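Local coordinates for DPS family protein (Vibrio cholerae O1 biovar El Tor, PDB 3IQ1) that probably binds and oxidises iron as a ferritin-like Dps protein that assembles into a shell of twelve subunits, at residues B[9-14]-B[75-80]; B[17-22]-B[131-136]; B[115-120]-B[145-150]. All coordinates share one frame; numbering follows the deposited sequence. Where two conformers were deposited one is given.

Contact 1. Residues B[9-14]-B[75-80]; sequences IGLDTT and LTLSAR
T76, in the last turn of helix 49-76, meets I9 twice. Its carbonyl O lies 3.6 Å from I9 CG2, with I9 CG1 and CD1 scarcely farther off; three carbons of I9 thus lie against this oxygen. Its methyl CG2 reaches I9 CD1 at 4.2 Å, while its hydroxyl turns back to the carbonyl of E72 in the same helix. L77, the first residue past the helix, points CD2 at two methyls, I9 CD1 at 4.1 Å and L11 CD1 at 4.2 Å, its side chain lying aslant to both. I9 can serve T76 and L77 together because CG1 sits between backbone N and carbonyl carbon (chi1 65°), while CG2 stands beside N. S78 follows with positive phi as the C-prime residue of a Schellman motif, with S78 N bonding to L75 O at 2.9 Å. S78 OG holds a water at 2.7 Å; that water donates to T76 O at 2.8 Å and accepts from I9 N at 3.2 Å. W152 of a second subunit packs on T76, and R122 of that subunit bonds to I9 O. No direct hydrogen bond joins the two segments: methyl packing and one bridging water hold the N-terminal segment before helix 13-43 against the end of helix 49-76, and the water, donating to T76 O at the helix end, links it to I9 N and S78 OG.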
loop_
_atom_site.group_PDB
_atom_site.type_symbol
_atom_site.label_atom_id
_atom_site.label_comp_id
_atom_site.label_asym_id
_atom_site.label_seq_id
_atom_site.Cartn_x
_atom_site.Cartn_y
_atom_site.Cartn_z
ATOM N N ILE B 9 28.278 26.825 -5.208
ATOM C CA ILE B 9 27.623 26.194 -6.344
ATOM C C ILE B 9 28.133 26.754 -7.687
ATOM O O ILE B 9 27.647 26.345 -8.750
ATOM C CB ILE B 9 26.068 26.212 -6.269
ATOM C CG1 ILE B 9 25.526 27.644 -6.339
ATOM C CG2 ILE B 9 25.629 25.466 -5.007
ATOM C CD1 ILE B 9 23.977 27.689 -6.571
ATOM N N GLY B 10 29.107 27.656 -7.641
ATOM C CA GLY B 10 29.738 28.162 -8.847
ATOM C C GLY B 10 29.097 29.379 -9.509
ATOM O O GLY B 10 29.478 29.734 -10.641
ATOM N N LEU B 11 28.139 29.999 -8.830
ATOM C CA LEU B 11 27.480 31.236 -9.298
ATOM C C LEU B 11 28.195 32.454 -8.774
ATOM O O LEU B 11 28.975 32.373 -7.810
ATOM C CB LEU B 11 25.985 31.262 -8.963
ATOM C CG LEU B 11 25.180 30.106 -9.566
ATOM C CD1 LEU B 11 23.716 30.321 -9.226
ATOM C CD2 LEU B 11 25.383 29.909 -11.078
ATOM N N ASP B 12 28.035 33.577 -9.475
ATOM C CA ASP B 12 28.623 34.846 -8.998
ATOM C C ASP B 12 28.106 35.172 -7.600
ATOM O O ASP B 12 26.888 35.174 -7.320
ATOM C CB ASP B 12 28.203 35.988 -9.927
ATOM C CG ASP B 12 28.784 37.319 -9.538
ATOM O OD1 ASP B 12 29.960 37.568 -9.862
ATOM O OD2 ASP B 12 28.089 38.159 -8.980
ATOM N N THR B 13 29.015 35.520 -6.716
ATOM C CA THR B 13 28.625 35.794 -5.339
ATOM C C THR B 13 27.684 37.007 -5.193
ATOM O O THR B 13 26.666 36.941 -4.504
ATOM C CB THR B 13 29.860 35.964 -4.453
ATOM O OG1 THR B 13 30.607 34.733 -4.426
ATOM C CG2 THR B 13 29.440 36.360 -3.036
ATOM N N THR B 14 28.035 38.124 -5.807
ATOM C CA THR B 14 27.226 39.336 -5.672
ATOM C C THR B 14 25.837 39.160 -6.207
ATOM O O THR B 14 24.842 39.568 -5.584
ATOM C CB THR B 14 27.878 40.524 -6.417
ATOM O OG1 THR B 14 29.152 40.711 -5.860
ATOM C CG2 THR B 14 27.065 41.797 -6.199
ATOM N N LEU B 75 19.752 28.915 1.256
ATOM C CA LEU B 75 20.953 28.232 1.785
ATOM C C LEU B 75 21.861 27.769 0.618
ATOM O O LEU B 75 23.076 27.788 0.719
ATOM C CB LEU B 75 20.513 27.028 2.640
ATOM C CG LEU B 75 19.890 27.381 3.992
ATOM C CD1 LEU B 75 19.010 26.218 4.507
ATOM C CD2 LEU B 75 20.998 27.775 4.962
ATOM N N THR B 76 21.245 27.324 -0.460
ATOM C CA THR B 76 21.913 26.792 -1.630
ATOM C C THR B 76 22.733 27.888 -2.304
ATOM O O THR B 76 23.815 27.612 -2.803
ATOM C CB THR B 76 20.886 26.123 -2.582
ATOM O OG1 THR B 76 20.364 24.917 -1.940
ATOM C CG2 THR B 76 21.501 25.682 -3.876
ATOM N N LEU B 77 22.265 29.115 -2.190
ATOM C CA LEU B 77 22.940 30.311 -2.694
ATOM C C LEU B 77 23.977 30.859 -1.700
ATOM O O LEU B 77 24.501 31.949 -1.907
ATOM C CB LEU B 77 21.924 31.410 -3.089
ATOM C CG LEU B 77 21.046 31.075 -4.312
ATOM C CD1 LEU B 77 19.903 32.111 -4.338
ATOM C CD2 LEU B 77 21.851 31.073 -5.591
ATOM N N SER B 78 24.270 30.092 -0.643
ATOM C CA SER B 78 25.221 30.486 0.437
ATOM C C SER B 78 24.785 31.765 1.118
ATOM O O SER B 78 25.591 32.628 1.424
ATOM C CB SER B 78 26.659 30.581 -0.074
ATOM O OG SER B 78 27.090 29.309 -0.507
ATOM N N ALA B 79 23.500 31.862 1.362
ATOM C CA ALA B 79 22.940 32.970 2.077
ATOM C C ALA B 79 22.161 32.466 3.303
ATOM O O ALA B 79 21.888 31.279 3.446
ATOM C CB ALA B 79 22.048 33.849 1.099
ATOM N N ARG B 80 21.789 33.407 4.180
ATOM C CA ARG B 80 21.092 33.095 5.414
ATOM C C ARG B 80 19.577 33.241 5.283
ATOM O O ARG B 80 19.123 34.336 5.061
ATOM C CB ARG B 80 21.564 34.129 6.466
ATOM C CG ARG B 80 20.876 34.040 7.819
ATOM C CD ARG B 80 21.396 35.133 8.726
ATOM N NE ARG B 80 20.830 35.143 10.075
ATOM C CZ ARG B 80 19.619 35.600 10.398
ATOM N NH1 ARG B 80 18.761 36.043 9.490
ATOM N NH2 ARG B 80 19.229 35.544 11.670
HETATM O O HOH W 1 26.479 28.391 -3.007
#

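Contact 2. Residues B[17-22]-B[131-136]; sequences QKLANA and TGDEGT
L19 reaches from helix 13-43 into the turn that joins helix 103-131 to helix 134-158. Its CB leaves the helix toward that turn, and CG stands beside the backbone N (chi1 -83°), from where the two methyls part. L19 CD1 lies 3.9 Å from D133 CB and 3.6 Å from D133 OD2, and it is 4.1 Å from T131 OG1. CD2 takes the other direction and meets T136 CG2 at 4.4 Å, a loose touch. The L19 and D133 side chains run past one another in opposite senses; the methyl rests beside a carboxylate whose oxygens both accept hydrogen bonds. D133 is the N-cap of helix 134-158: OD1 accepts from T136 N at 3.1 Å and OD2 from T136 OG1 at 2.6 Å, both donors lying well above the carboxylate plane. R73 adds a salt bridge to OD1 and a hydrogen bond to T136 OG1, which helps fix the rotation of the carboxylate. Just before the cap, G132 has positive phi and closes a Schellman motif at the end of helix 103-131. L19 thus fills the corner where three helices of the four-helix bundle come together: L127 of helix 103-131 packs on it, I124 of that helix and L23 of helix 13-43 lie against T136, and L11 and L77 touch D133 from the loops beyond.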
loop_
_atom_site.group_PDB
_atom_site.type_symbol
_atom_site.label_atom_id
_atom_site.label_comp_id
_atom_site.label_asym_id
_atom_site.label_seq_id
_atom_site.Cartn_x
_atom_site.Cartn_y
_atom_site.Cartn_z
ATOM N N GLN B 17 23.839 36.907 -3.936
ATOM C CA GLN B 17 23.383 37.557 -2.718
ATOM C C GLN B 17 22.186 38.496 -2.989
ATOM O O GLN B 17 21.266 38.594 -2.168
ATOM C CB GLN B 17 24.523 38.284 -2.022
ATOM C CG GLN B 17 24.094 38.898 -0.683
ATOM C CD GLN B 17 23.627 37.825 0.312
ATOM O OE1 GLN B 17 24.394 36.843 0.610
ATOM N NE2 GLN B 17 22.354 37.970 0.810
ATOM N N LYS B 18 22.155 39.162 -4.140
ATOM C CA LYS B 18 21.007 39.989 -4.493
ATOM C C LYS B 18 19.763 39.125 -4.631
ATOM O O LYS B 18 18.675 39.476 -4.127
ATOM C CB LYS B 18 21.275 40.717 -5.797
ATOM C CG LYS B 18 20.164 41.663 -6.256
ATOM C CD LYS B 18 20.683 42.607 -7.347
ATOM C CE LYS B 18 19.560 43.241 -8.160
ATOM N NZ LYS B 18 20.118 44.169 -9.178
ATOM N N LEU B 19 19.920 38.000 -5.332
ATOM C CA LEU B 19 18.807 37.038 -5.463
ATOM C C LEU B 19 18.350 36.505 -4.130
ATOM O O LEU B 19 17.150 36.424 -3.874
ATOM C CB LEU B 19 19.177 35.911 -6.424
ATOM C CG LEU B 19 18.926 36.348 -7.867
ATOM C CD1 LEU B 19 19.817 35.599 -8.911
ATOM C CD2 LEU B 19 17.387 36.411 -8.227
ATOM N N ALA B 20 19.292 36.226 -3.255
ATOM C CA ALA B 20 18.951 35.672 -1.927
ATOM C C ALA B 20 18.201 36.690 -1.108
ATOM O O ALA B 20 17.251 36.325 -0.407
ATOM C CB ALA B 20 20.164 35.244 -1.185
ATOM N N ASN B 21 18.609 37.948 -1.199
ATOM C CA ASN B 21 17.878 39.039 -0.527
ATOM C C ASN B 21 16.394 39.104 -0.960
ATOM O O ASN B 21 15.470 39.183 -0.099
ATOM C CB ASN B 21 18.523 40.373 -0.818
ATOM C CG ASN B 21 19.892 40.545 -0.185
ATOM O OD1 ASN B 21 20.270 39.799 0.712
ATOM N ND2 ASN B 21 20.641 41.585 -0.638
ATOM N N ALA B 22 16.161 38.994 -2.259
ATOM C CA ALA B 22 14.800 39.029 -2.801
ATOM C C ALA B 22 14.014 37.774 -2.391
ATOM O O ALA B 22 12.818 37.870 -2.033
ATOM C CB ALA B 22 14.821 39.109 -4.331
ATOM N N THR B 131 20.918 36.827 -15.078
ATOM C CA THR B 131 22.255 36.338 -14.786
ATOM C C THR B 131 22.462 34.851 -14.972
ATOM O O THR B 131 23.532 34.328 -14.650
ATOM C CB THR B 131 22.720 36.718 -13.373
ATOM O OG1 THR B 131 21.713 36.387 -12.424
ATOM C CG2 THR B 131 23.050 38.217 -13.353
ATOM N N GLY B 132 21.462 34.166 -15.486
ATOM C CA GLY B 132 21.545 32.749 -15.715
ATOM C C GLY B 132 21.458 31.875 -14.488
ATOM O O GLY B 132 22.025 30.774 -14.462
ATOM N N ASP B 133 20.791 32.354 -13.444
ATOM C CA ASP B 133 20.539 31.527 -12.277
ATOM C C ASP B 133 19.291 30.616 -12.578
ATOM O O ASP B 133 18.160 30.854 -12.145
ATOM C CB ASP B 133 20.371 32.353 -11.001
ATOM C CG ASP B 133 20.166 31.501 -9.767
ATOM O OD1 ASP B 133 20.005 30.265 -9.893
ATOM O OD2 ASP B 133 20.104 32.058 -8.655
ATOM N N GLU B 134 19.567 29.511 -13.251
ATOM C CA GLU B 134 18.526 28.598 -13.695
ATOM C C GLU B 134 17.863 27.867 -12.525
ATOM O O GLU B 134 16.663 27.634 -12.559
ATOM C CB GLU B 134 19.111 27.559 -14.626
ATOM C CG GLU B 134 18.058 26.560 -15.121
ATOM C CD GLU B 134 16.919 27.215 -15.881
ATOM O OE1 GLU B 134 17.180 28.305 -16.515
ATOM O OE2 GLU B 134 15.805 26.624 -15.887
ATOM N N GLY B 135 18.626 27.518 -11.503
ATOM C CA GLY B 135 18.018 26.876 -10.338
ATOM C C GLY B 135 16.963 27.715 -9.625
ATOM O O GLY B 135 15.909 27.232 -9.235
ATOM N N THR B 136 17.242 29.011 -9.514
ATOM C CA THR B 136 16.290 29.940 -8.929
ATOM C C THR B 136 15.148 30.174 -9.872
ATOM O O THR B 136 13.997 30.159 -9.454
ATOM C CB THR B 136 16.940 31.257 -8.515
ATOM O OG1 THR B 136 17.950 30.992 -7.550
ATOM C CG2 THR B 136 15.907 32.288 -7.929
#

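Contact 3. Residues B[115-120]-B[145-150]; sequences SILLHQ and REQEKL
L118 and Q147 pass alongside each other in opposite directions, as suits helices whose segment axes run nearly antiparallel, 150° apart and 10.1 Å at closest approach. L118 reaches helix 134-158 with its methyl CD2, which lies 3.8 Å from Q147 CB and 3.9 Å from E148 CG, lodged between the stems of two consecutive residues. Against E148 it is turned aslant, so the methyl meets the aliphatic part of the glutamate while the carboxylate extends beyond it. CG of E148 stands beside the backbone N (chi1 -70°) and the rest of the chain is extended, which carries the charged end away from the leucine. Q147 points across the gap, also extended beyond CG, and its amide comes up to L117 at an angle: OE1 is 3.9 Å from L117 CB and NE2 4.2 Å from L117 CD1. The amide is held from other quarters, OE1 accepting from Q121 NE2 and NE2 bonding to Y30 OH of helix 13-43. F114 packs on Q147, while N29, Y30 and F33 lie against L117. The glutamate is gripped by two arginines, R122 of the same chain and R73 of a neighbouring subunit, and I9 of that subunit packs on L118. Across the pair itself there is no hydrogen bond; L118 meets the carbon stems of Q147 and E148, and L117 lies against the Q147 amide, whose hydrogen bonds go to partners outside. The buried amide thereby ties helix 134-158 to helices 103-131 and 13-43, and the carboxylate, probably kept ionised by its two arginines, links the bundle to a neighbouring subunit of the twelve.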
loop_
_atom_site.group_PDB
_atom_site.type_symbol
_atom_site.label_atom_id
_atom_site.label_comp_id
_atom_site.label_asym_id
_atom_site.label_seq_id
_atom_site.Cartn_x
_atom_site.Cartn_y
_atom_site.Cartn_z
ATOM N N SER B 115 -1.673 37.271 -5.028
ATOM C CA SER B 115 -1.328 38.219 -6.017
ATOM C C SER B 115 0.062 38.882 -5.766
ATOM O O SER B 115 0.822 39.106 -6.714
ATOM C CB SER B 115 -2.519 39.156 -6.256
ATOM O OG SER B 115 -3.658 38.373 -6.778
ATOM N N ILE B 116 0.400 39.143 -4.503
ATOM C CA ILE B 116 1.729 39.600 -4.054
ATOM C C ILE B 116 2.814 38.534 -4.290
ATOM O O ILE B 116 3.861 38.821 -4.853
ATOM C CB ILE B 116 1.702 40.049 -2.565
ATOM C CG1 ILE B 116 0.938 41.381 -2.474
ATOM C CG2 ILE B 116 3.086 40.168 -2.044
ATOM C CD1 ILE B 116 0.612 41.826 -1.087
ATOM N N LEU B 117 2.564 37.298 -3.894
ATOM C CA LEU B 117 3.534 36.243 -4.156
ATOM C C LEU B 117 3.826 36.158 -5.657
ATOM O O LEU B 117 4.967 36.033 -6.080
ATOM C CB LEU B 117 3.057 34.886 -3.595
ATOM C CG LEU B 117 2.813 34.842 -2.085
ATOM C CD1 LEU B 117 2.479 33.376 -1.708
ATOM C CD2 LEU B 117 4.022 35.369 -1.308
ATOM N N LEU B 118 2.786 36.136 -6.489
ATOM C CA LEU B 118 3.016 35.981 -7.926
ATOM C C LEU B 118 3.846 37.125 -8.466
ATOM O O LEU B 118 4.750 36.911 -9.249
ATOM C CB LEU B 118 1.684 35.933 -8.687
ATOM C CG LEU B 118 0.940 34.617 -8.633
ATOM C CD1 LEU B 118 -0.459 34.784 -9.173
ATOM C CD2 LEU B 118 1.644 33.475 -9.361
ATOM N N HIS B 119 3.508 38.349 -8.062
ATOM C CA HIS B 119 4.195 39.549 -8.534
ATOM C C HIS B 119 5.673 39.450 -8.152
ATOM O O HIS B 119 6.566 39.710 -8.989
ATOM C CB HIS B 119 3.504 40.744 -7.888
ATOM C CG HIS B 119 3.960 42.063 -8.374
ATOM N ND1 HIS B 119 5.059 42.695 -7.844
ATOM C CD2 HIS B 119 3.409 42.922 -9.264
ATOM C CE1 HIS B 119 5.217 43.858 -8.443
ATOM N NE2 HIS B 119 4.211 44.040 -9.285
ATOM N N GLN B 120 5.952 39.081 -6.909
ATOM C CA GLN B 120 7.351 39.016 -6.412
ATOM C C GLN B 120 8.109 37.885 -7.076
ATOM O O GLN B 120 9.265 38.032 -7.449
ATOM C CB GLN B 120 7.432 38.798 -4.913
ATOM C CG GLN B 120 7.391 39.903 -4.062
ATOM C CD GLN B 120 7.625 39.343 -2.648
ATOM O OE1 GLN B 120 6.854 38.510 -2.205
ATOM N NE2 GLN B 120 8.709 39.649 -2.070
ATOM N N ARG B 145 3.378 28.831 -11.814
ATOM C CA ARG B 145 2.390 28.098 -12.589
ATOM C C ARG B 145 1.328 27.491 -11.638
ATOM O O ARG B 145 0.141 27.405 -11.992
ATOM C CB ARG B 145 3.048 27.044 -13.437
ATOM C CG ARG B 145 3.610 25.884 -12.683
ATOM C CD ARG B 145 4.571 25.073 -13.557
ATOM N NE ARG B 145 3.841 24.379 -14.616
ATOM C CZ ARG B 145 4.320 23.339 -15.312
ATOM N NH1 ARG B 145 3.572 22.738 -16.212
ATOM N NH2 ARG B 145 5.535 22.921 -15.116
ATOM N N GLU B 146 1.770 27.019 -10.474
ATOM C CA GLU B 146 0.878 26.418 -9.521
ATOM C C GLU B 146 -0.088 27.459 -8.949
ATOM O O GLU B 146 -1.322 27.209 -8.767
ATOM C CB GLU B 146 1.656 25.706 -8.402
ATOM C CG GLU B 146 2.429 24.481 -8.914
ATOM C CD GLU B 146 3.344 23.880 -7.889
ATOM O OE1 GLU B 146 3.097 24.100 -6.695
ATOM O OE2 GLU B 146 4.291 23.132 -8.276
ATOM N N GLN B 147 0.457 28.638 -8.668
ATOM C CA GLN B 147 -0.326 29.641 -7.949
ATOM C C GLN B 147 -1.245 30.374 -8.871
ATOM O O GLN B 147 -2.331 30.808 -8.463
ATOM C CB GLN B 147 0.544 30.567 -7.097
ATOM C CG GLN B 147 1.110 29.777 -5.961
ATOM C CD GLN B 147 2.219 30.499 -5.204
ATOM O OE1 GLN B 147 2.715 31.547 -5.654
ATOM N NE2 GLN B 147 2.608 29.952 -4.086
ATOM N N GLU B 148 -0.888 30.483 -10.144
ATOM C CA GLU B 148 -1.828 31.006 -11.142
ATOM C C GLU B 148 -3.085 30.127 -11.212
ATOM O O GLU B 148 -4.184 30.642 -11.185
ATOM C CB GLU B 148 -1.183 31.138 -12.513
ATOM C CG GLU B 148 -0.140 32.247 -12.592
ATOM C CD GLU B 148 0.604 32.330 -13.892
ATOM O OE1 GLU B 148 0.670 31.307 -14.625
ATOM O OE2 GLU B 148 1.192 33.404 -14.201
ATOM N N LYS B 149 -2.899 28.816 -11.227
ATOM C CA LYS B 149 -3.994 27.860 -11.267
ATOM C C LYS B 149 -4.863 28.076 -10.024
ATOM O O LYS B 149 -6.098 28.143 -10.117
ATOM C CB LYS B 149 -3.482 26.413 -11.356
ATOM C CG LYS B 149 -4.611 25.446 -11.442
ATOM C CD LYS B 149 -4.135 24.032 -11.307
ATOM C CE LYS B 149 -5.296 23.097 -11.196
ATOM N NZ LYS B 149 -4.826 21.627 -11.209
ATOM N N LEU B 150 -4.226 28.200 -8.866
ATOM C CA LEU B 150 -4.975 28.339 -7.629
ATOM C C LEU B 150 -5.755 29.624 -7.629
ATOM O O LEU B 150 -6.921 29.660 -7.195
ATOM C CB LEU B 150 -4.053 28.272 -6.424
ATOM C CG LEU B 150 -4.716 28.290 -5.035
ATOM C CD1 LEU B 150 -5.933 27.307 -4.895
ATOM C CD2 LEU B 150 -3.661 28.010 -3.931
#

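In the fold
From the N terminus the chain first reaches 9-14, and contact 1 closes a 60-residue, mostly helical loop on the far end of helix 49-76. Contact 2 opens at 17-22, inside that loop, and closes at 131-136, beyond it, so contacts 1 and 2 cross; their centres lie 8 Å apart, and A79 packs on A20. Contact 3 opens at 115-120, before contact 2 closes, and ends at 145-150, so contacts 2 and 3 cross too, while contacts 1 and 3 follow in series, 25 Å apart between centres. Contacts 1 and 2 gather one end of the bundle; contact 3 joins its last two long helices nearer the middle.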